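Local coordinates for kinesin-like protein (Caenorhabditis elegans, PDB 5X3E) that probably hydrolyses ATP to drive movement along microtubules, as a kinesin-6 motor captured here without nucleotide, at residues 212-217 against 306-311; 168-173 against 324-329. One frame throughout, in Å; residues are numbered along the deposited sequence.

In the fold
The two contacts lie on the same side of the kinesin motor domain, about 12 Å apart between centres, and both reach its main mixed sheet. Contact 1 is an antiparallel pairing of sheet strands 213-225 and 296-307 near an end of each. Contact 2 joins the start of strand 325-333 and the preceding I324 to strand 169-172 of a separate two-stranded hairpin, through side chains. They touch: M213 CE packs on I325 CD1 at 3.7 Å, and A306 CB lies 4.1 Å from I324 CG1. Beyond strand 325-333 in the sheet comes strand 114-119, which leads into a probable P-loop containing G120, G125, K126 and T127. The sulfates of contact 2 probably come from the crystallisation liquor.

Contact 1 (212-217 against 306-311); sequences DMVCSV and APRAYE
Segments 212-217 and 306-311 run antiparallel, with M213 and P307 as a non-hydrogen-bonded pair whose CA atoms are 4.5 Å apart. V214 and A306 form the adjoining hydrogen-bonded pair: V214 N donates a hydrogen bond to A306 O at 2.7 Å, nearly along the C=O axis, and A306 N returns a bond to V214 O at 2.9 Å in the carbonyl plane. A third bond, from R308 N to D212 O (2.8 Å), is almost straight at the hydrogen (177°), but its donor stands above the carbonyl plane. The pairing lies near the strand ends of the large mixed sheet of the kinesin motor domain, a P-loop NTPase fold.

V214 and A306 direct their side chains to one face of the sheet. CG2 of V214, anti to the carbonyl carbon, meets R308 CB at 3.5 Å, and the extended arginine chain crosses the valine at about a right angle before leading away. M213 is bent at chi2 (-74°), which brings SD alongside the proline, 3.6 Å from P307 N. Nearer solvent, D212 and Y310 cross obliquely, planes 52° apart, with OD1 and OH no closer than 3.7 Å and not hydrogen-bonded.

F162 of strand 162-165 packs on A306, and V157 on V214. The M213 carbonyl accepts bonds from Y209 OH and N155 ND2, and V217 pairs with V264 of strand 262-264.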
loop_
_atom_site.group_PDB
_atom_site.type_symbol
_atom_site.label_atom_id
_atom_site.label_comp_id
_atom_site.label_asym_id
_atom_site.label_seq_id
_atom_site.Cartn_x
_atom_site.Cartn_y
_atom_site.Cartn_z
ATOM N N ASP A 212 26.299 2.181 2.148
ATOM C CA ASP A 212 26.765 3.141 3.144
ATOM C C ASP A 212 25.698 3.460 4.176
ATOM O O ASP A 212 25.954 4.243 5.095
ATOM C CB ASP A 212 27.247 4.425 2.464
ATOM C CG ASP A 212 28.636 4.279 1.874
ATOM O OD1 ASP A 212 29.495 3.650 2.531
ATOM O OD2 ASP A 212 28.868 4.779 0.756
ATOM N N MET A 213 24.520 2.866 4.044
ATOM C CA MET A 213 23.431 3.051 4.979
ATOM C C MET A 213 23.168 1.775 5.760
ATOM O O MET A 213 23.324 0.656 5.263
ATOM C CB MET A 213 22.153 3.487 4.256
ATOM C CG MET A 213 22.285 4.831 3.565
ATOM S SD MET A 213 22.290 6.205 4.733
ATOM C CE MET A 213 20.629 6.820 4.546
ATOM N N VAL A 214 22.795 1.975 6.980
ATOM C CA VAL A 214 22.266 0.944 7.851
ATOM C C VAL A 214 20.753 1.100 7.883
ATOM O O VAL A 214 20.231 2.206 7.709
ATOM C CB VAL A 214 22.904 1.076 9.243
ATOM C CG1 VAL A 214 22.226 0.202 10.181
ATOM C CG2 VAL A 214 24.338 0.629 9.162
ATOM N N CYS A 215 20.025 0.003 8.094
ATOM C CA CYS A 215 18.578 0.095 7.964
ATOM C C CYS A 215 17.854 -0.820 8.944
ATOM O O CYS A 215 18.428 -1.738 9.536
ATOM C CB CYS A 215 18.133 -0.241 6.540
ATOM S SG CYS A 215 18.272 -2.007 6.152
ATOM N N SER A 216 16.554 -0.556 9.069
ATOM C CA SER A 216 15.607 -1.382 9.803
ATOM C C SER A 216 14.236 -1.176 9.174
ATOM O O SER A 216 13.959 -0.119 8.597
ATOM C CB SER A 216 15.568 -1.031 11.297
ATOM O OG SER A 216 14.664 -1.881 11.980
ATOM N N VAL A 217 13.376 -2.182 9.286
ATOM C CA VAL A 217 12.064 -2.148 8.652
ATOM C C VAL A 217 10.998 -2.000 9.733
ATOM O O VAL A 217 10.977 -2.753 10.716
ATOM C CB VAL A 217 11.813 -3.399 7.791
ATOM C CG1 VAL A 217 10.428 -3.337 7.157
ATOM C CG2 VAL A 217 12.876 -3.516 6.709
ATOM N N ALA A 306 20.019 5.032 8.112
ATOM C CA ALA A 306 20.936 6.001 8.701
ATOM C C ALA A 306 22.348 5.663 8.249
ATOM O O ALA A 306 22.650 4.490 7.995
ATOM C CB ALA A 306 20.862 6.015 10.235
ATOM N N PRO A 307 23.226 6.659 8.134
ATOM C CA PRO A 307 24.599 6.398 7.685
ATOM C C PRO A 307 25.309 5.388 8.576
ATOM O O PRO A 307 25.274 5.484 9.804
ATOM C CB PRO A 307 25.262 7.778 7.768
ATOM C CG PRO A 307 24.142 8.738 7.618
ATOM C CD PRO A 307 22.944 8.098 8.256
ATOM N N ARG A 308 25.961 4.417 7.939
ATOM C CA ARG A 308 26.685 3.399 8.684
ATOM C C ARG A 308 27.892 4.004 9.386
ATOM O O ARG A 308 28.604 4.841 8.826
ATOM C CB ARG A 308 27.143 2.267 7.765
ATOM C CG ARG A 308 27.823 1.165 8.546
ATOM C CD ARG A 308 28.235 -0.022 7.711
ATOM N NE ARG A 308 28.898 -1.015 8.553
ATOM C CZ ARG A 308 29.489 -2.111 8.094
ATOM N NH1 ARG A 308 29.503 -2.361 6.791
ATOM N NH2 ARG A 308 30.066 -2.953 8.941
ATOM N N ALA A 309 28.117 3.576 10.624
ATOM C CA ALA A 309 29.232 4.082 11.409
ATOM C C ALA A 309 30.523 3.362 11.037
ATOM O O ALA A 309 30.545 2.141 10.855
ATOM C CB ALA A 309 28.951 3.918 12.901
ATOM N N TYR A 310 31.594 4.129 10.904
ATOM C CA TYR A 310 32.910 3.560 10.671
ATOM C C TYR A 310 33.557 3.175 12.004
ATOM O O TYR A 310 33.024 3.444 13.084
ATOM C CB TYR A 310 33.787 4.548 9.902
ATOM C CG TYR A 310 33.323 4.796 8.480
ATOM C CD1 TYR A 310 33.666 3.925 7.453
ATOM C CD2 TYR A 310 32.537 5.903 8.165
ATOM C CE1 TYR A 310 33.247 4.146 6.152
ATOM C CE2 TYR A 310 32.110 6.133 6.865
ATOM C CZ TYR A 310 32.468 5.248 5.862
ATOM O OH TYR A 310 32.048 5.464 4.564
ATOM N N GLU A 311 34.700 2.498 11.911
ATOM C CA GLU A 311 35.565 2.212 13.058
ATOM C C GLU A 311 34.887 1.331 14.107
ATOM O O GLU A 311 35.179 1.438 15.302
ATOM C CB GLU A 311 36.078 3.509 13.687
ATOM C CG GLU A 311 36.712 4.426 12.662
ATOM C CD GLU A 311 37.220 5.704 13.260
ATOM O OE1 GLU A 311 37.135 5.851 14.495
ATOM O OE2 GLU A 311 37.706 6.561 12.494
#

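Contact 2 (168-173 against 324-329). With SO4 (sulfate ion), chain G; SO4 (sulfate ion), chain O.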
loop_
_atom_site.group_PDB
_atom_site.type_symbol
_atom_site.label_atom_id
_atom_site.label_comp_id
_atom_site.label_asym_id
_atom_site.label_seq_id
_atom_site.Cartn_x
_atom_site.Cartn_y
_atom_site.Cartn_z
ATOM N N ASN A 168 6.163 11.393 14.497
ATOM C CA ASN A 168 6.499 10.649 13.284
ATOM C C ASN A 168 8.000 10.698 12.979
ATOM O O ASN A 168 8.418 10.959 11.849
ATOM C CB ASN A 168 5.680 11.179 12.102
ATOM C CG ASN A 168 5.738 10.272 10.887
ATOM O OD1 ASN A 168 5.631 9.045 11.000
ATOM N ND2 ASN A 168 5.922 10.872 9.716
ATOM N N THR A 169 8.820 10.447 14.004
ATOM C CA THR A 169 10.275 10.456 13.869
ATOM C C THR A 169 10.855 9.140 14.389
ATOM O O THR A 169 10.137 8.279 14.910
ATOM C CB THR A 169 10.901 11.655 14.600
ATOM O OG1 THR A 169 10.554 11.613 15.990
ATOM C CG2 THR A 169 10.444 12.980 14.001
ATOM N N PHE A 170 12.173 8.976 14.225
ATOM C CA PHE A 170 12.905 7.826 14.750
ATOM C C PHE A 170 14.161 8.294 15.473
ATOM O O PHE A 170 14.807 9.254 15.045
ATOM C CB PHE A 170 13.275 6.830 13.631
ATOM C CG PHE A 170 12.092 6.104 13.061
ATOM C CD1 PHE A 170 11.674 4.896 13.602
ATOM C CD2 PHE A 170 11.367 6.651 12.019
ATOM C CE1 PHE A 170 10.560 4.237 13.098
ATOM C CE2 PHE A 170 10.252 5.999 11.510
ATOM C CZ PHE A 170 9.846 4.793 12.048
ATOM N N GLU A 171 14.504 7.618 16.564
ATOM C CA GLU A 171 15.710 7.908 17.321
ATOM C C GLU A 171 16.625 6.689 17.304
ATOM O O GLU A 171 16.286 5.644 16.744
ATOM C CB GLU A 171 15.379 8.313 18.760
ATOM C CG GLU A 171 14.502 9.540 18.894
ATOM C CD GLU A 171 15.161 10.796 18.369
ATOM O OE1 GLU A 171 16.410 10.851 18.359
ATOM O OE2 GLU A 171 14.430 11.725 17.964
ATOM N N ILE A 172 17.799 6.832 17.921
ATOM C CA ILE A 172 18.827 5.798 17.907
ATOM C C ILE A 172 19.371 5.588 19.314
ATOM O O ILE A 172 19.904 6.523 19.922
ATOM C CB ILE A 172 19.966 6.147 16.936
ATOM C CG1 ILE A 172 19.414 6.292 15.516
ATOM C CG2 ILE A 172 21.068 5.094 17.010
ATOM C CD1 ILE A 172 20.355 6.930 14.532
ATOM N N ARG A 173 19.237 4.366 19.829
ATOM C CA ARG A 173 19.848 3.945 21.084
ATOM C C ARG A 173 21.303 3.540 20.867
ATOM O O ARG A 173 21.718 3.208 19.756
ATOM C CB ARG A 173 19.104 2.756 21.688
ATOM C CG ARG A 173 17.721 3.048 22.189
ATOM C CD ARG A 173 17.188 1.872 22.959
ATOM N NE ARG A 173 15.808 2.096 23.366
ATOM C CZ ARG A 173 14.753 1.807 22.615
ATOM N NH1 ARG A 173 14.922 1.273 21.414
ATOM N NH2 ARG A 173 13.532 2.047 23.069
ATOM N N ILE A 324 18.869 10.391 9.860
ATOM C CA ILE A 324 17.962 9.318 9.461
ATOM C C ILE A 324 17.193 9.707 8.204
ATOM O O ILE A 324 16.671 10.824 8.093
ATOM C CB ILE A 324 17.002 8.979 10.612
ATOM C CG1 ILE A 324 17.750 8.270 11.744
ATOM C CG2 ILE A 324 15.824 8.146 10.115
ATOM C CD1 ILE A 324 16.854 7.842 12.894
ATOM N N ILE A 325 17.116 8.779 7.251
ATOM C CA ILE A 325 16.279 8.909 6.064
ATOM C C ILE A 325 15.263 7.774 6.082
ATOM O O ILE A 325 15.622 6.620 6.338
ATOM C CB ILE A 325 17.112 8.875 4.770
ATOM C CG1 ILE A 325 18.010 10.109 4.684
ATOM C CG2 ILE A 325 16.204 8.782 3.553
ATOM C CD1 ILE A 325 19.019 10.051 3.558
ATOM N N VAL A 326 13.996 8.100 5.829
ATOM C CA VAL A 326 12.906 7.130 5.843
ATOM C C VAL A 326 12.206 7.173 4.493
ATOM O O VAL A 326 11.793 8.246 4.040
ATOM C CB VAL A 326 11.906 7.409 6.984
ATOM C CG1 VAL A 326 10.736 6.440 6.928
ATOM C CG2 VAL A 326 12.599 7.339 8.344
ATOM N N SER A 327 12.075 6.015 3.853
ATOM C CA SER A 327 11.292 5.889 2.635
ATOM C C SER A 327 10.147 4.911 2.870
ATOM O O SER A 327 10.219 4.040 3.741
ATOM C CB SER A 327 12.161 5.437 1.449
ATOM O OG SER A 327 12.772 4.186 1.706
ATOM N N GLN A 328 9.085 5.057 2.075
ATOM C CA GLN A 328 7.845 4.318 2.276
ATOM C C GLN A 328 7.409 3.595 1.016
ATOM O O GLN A 328 7.466 4.151 -0.086
ATOM C CB GLN A 328 6.693 5.230 2.675
ATOM C CG GLN A 328 6.778 5.830 4.033
ATOM C CD GLN A 328 5.482 6.511 4.404
ATOM O OE1 GLN A 328 4.587 6.663 3.565
ATOM N NE2 GLN A 328 5.369 6.929 5.657
ATOM N N LEU A 329 6.925 2.371 1.194
ATOM C CA LEU A 329 6.124 1.692 0.188
ATOM C C LEU A 329 4.778 1.400 0.830
ATOM O O LEU A 329 4.702 0.660 1.816
ATOM C CB LEU A 329 6.799 0.411 -0.307
ATOM C CG LEU A 329 6.387 -0.103 -1.691
ATOM C CD1 LEU A 329 7.363 -1.150 -2.192
ATOM C CD2 LEU A 329 4.990 -0.675 -1.676
HETATM S S SO4 G . 13.259 11.097 11.321
HETATM O O1 SO4 G . 14.626 11.160 10.811
HETATM O O2 SO4 G . 12.330 11.080 10.200
HETATM O O3 SO4 G . 13.078 9.909 12.148
HETATM O O4 SO4 G . 13.014 12.284 12.136
HETATM S S SO4 O . 10.739 0.998 21.617
HETATM O O1 SO4 O . 11.726 0.227 20.861
HETATM O O2 SO4 O . 9.406 0.741 21.075
HETATM O O3 SO4 O . 11.041 2.422 21.519
HETATM O O4 SO4 O . 10.779 0.601 23.024
#
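The F170 ring has O3 of one sulfate at its edge, in plane, while V326 CG2 approaches obliquely, 3.9 Å from F170 CD2; the F218 ring meets it with planes at about 50°. The R173 guanidinium turns its edge to a second sulfate, with weak hydrogen bonds from NH2 to O3 (3.0 Å) and from NH1 to O1 (3.4 Å). It also makes a cation-pi contact with Y163, and its NH1 bonds to C160 O. An alanine here would lose both protein contacts and the weak bonds to the sulfate, and would probably leave this end of the hairpin less firmly tied through side chains.

No hydrogen bond links the segments: a small beta-hairpin packs on the main sheet through apolar side chains. I324, extended at chi2 (-177°), reaches across with CD1, 3.8 Å from F170 CB and 4.0 Å from I172 CD1, and the two isoleucines slide past each other. F170 N bonds to O3 of the first sulfate.

Strand 169-172 pairs with strand 162-165, whose F162 touches both I172 and I324. F170 also packs on V304 of strand 296-307, which flanks strand 325-333 in the main sheet.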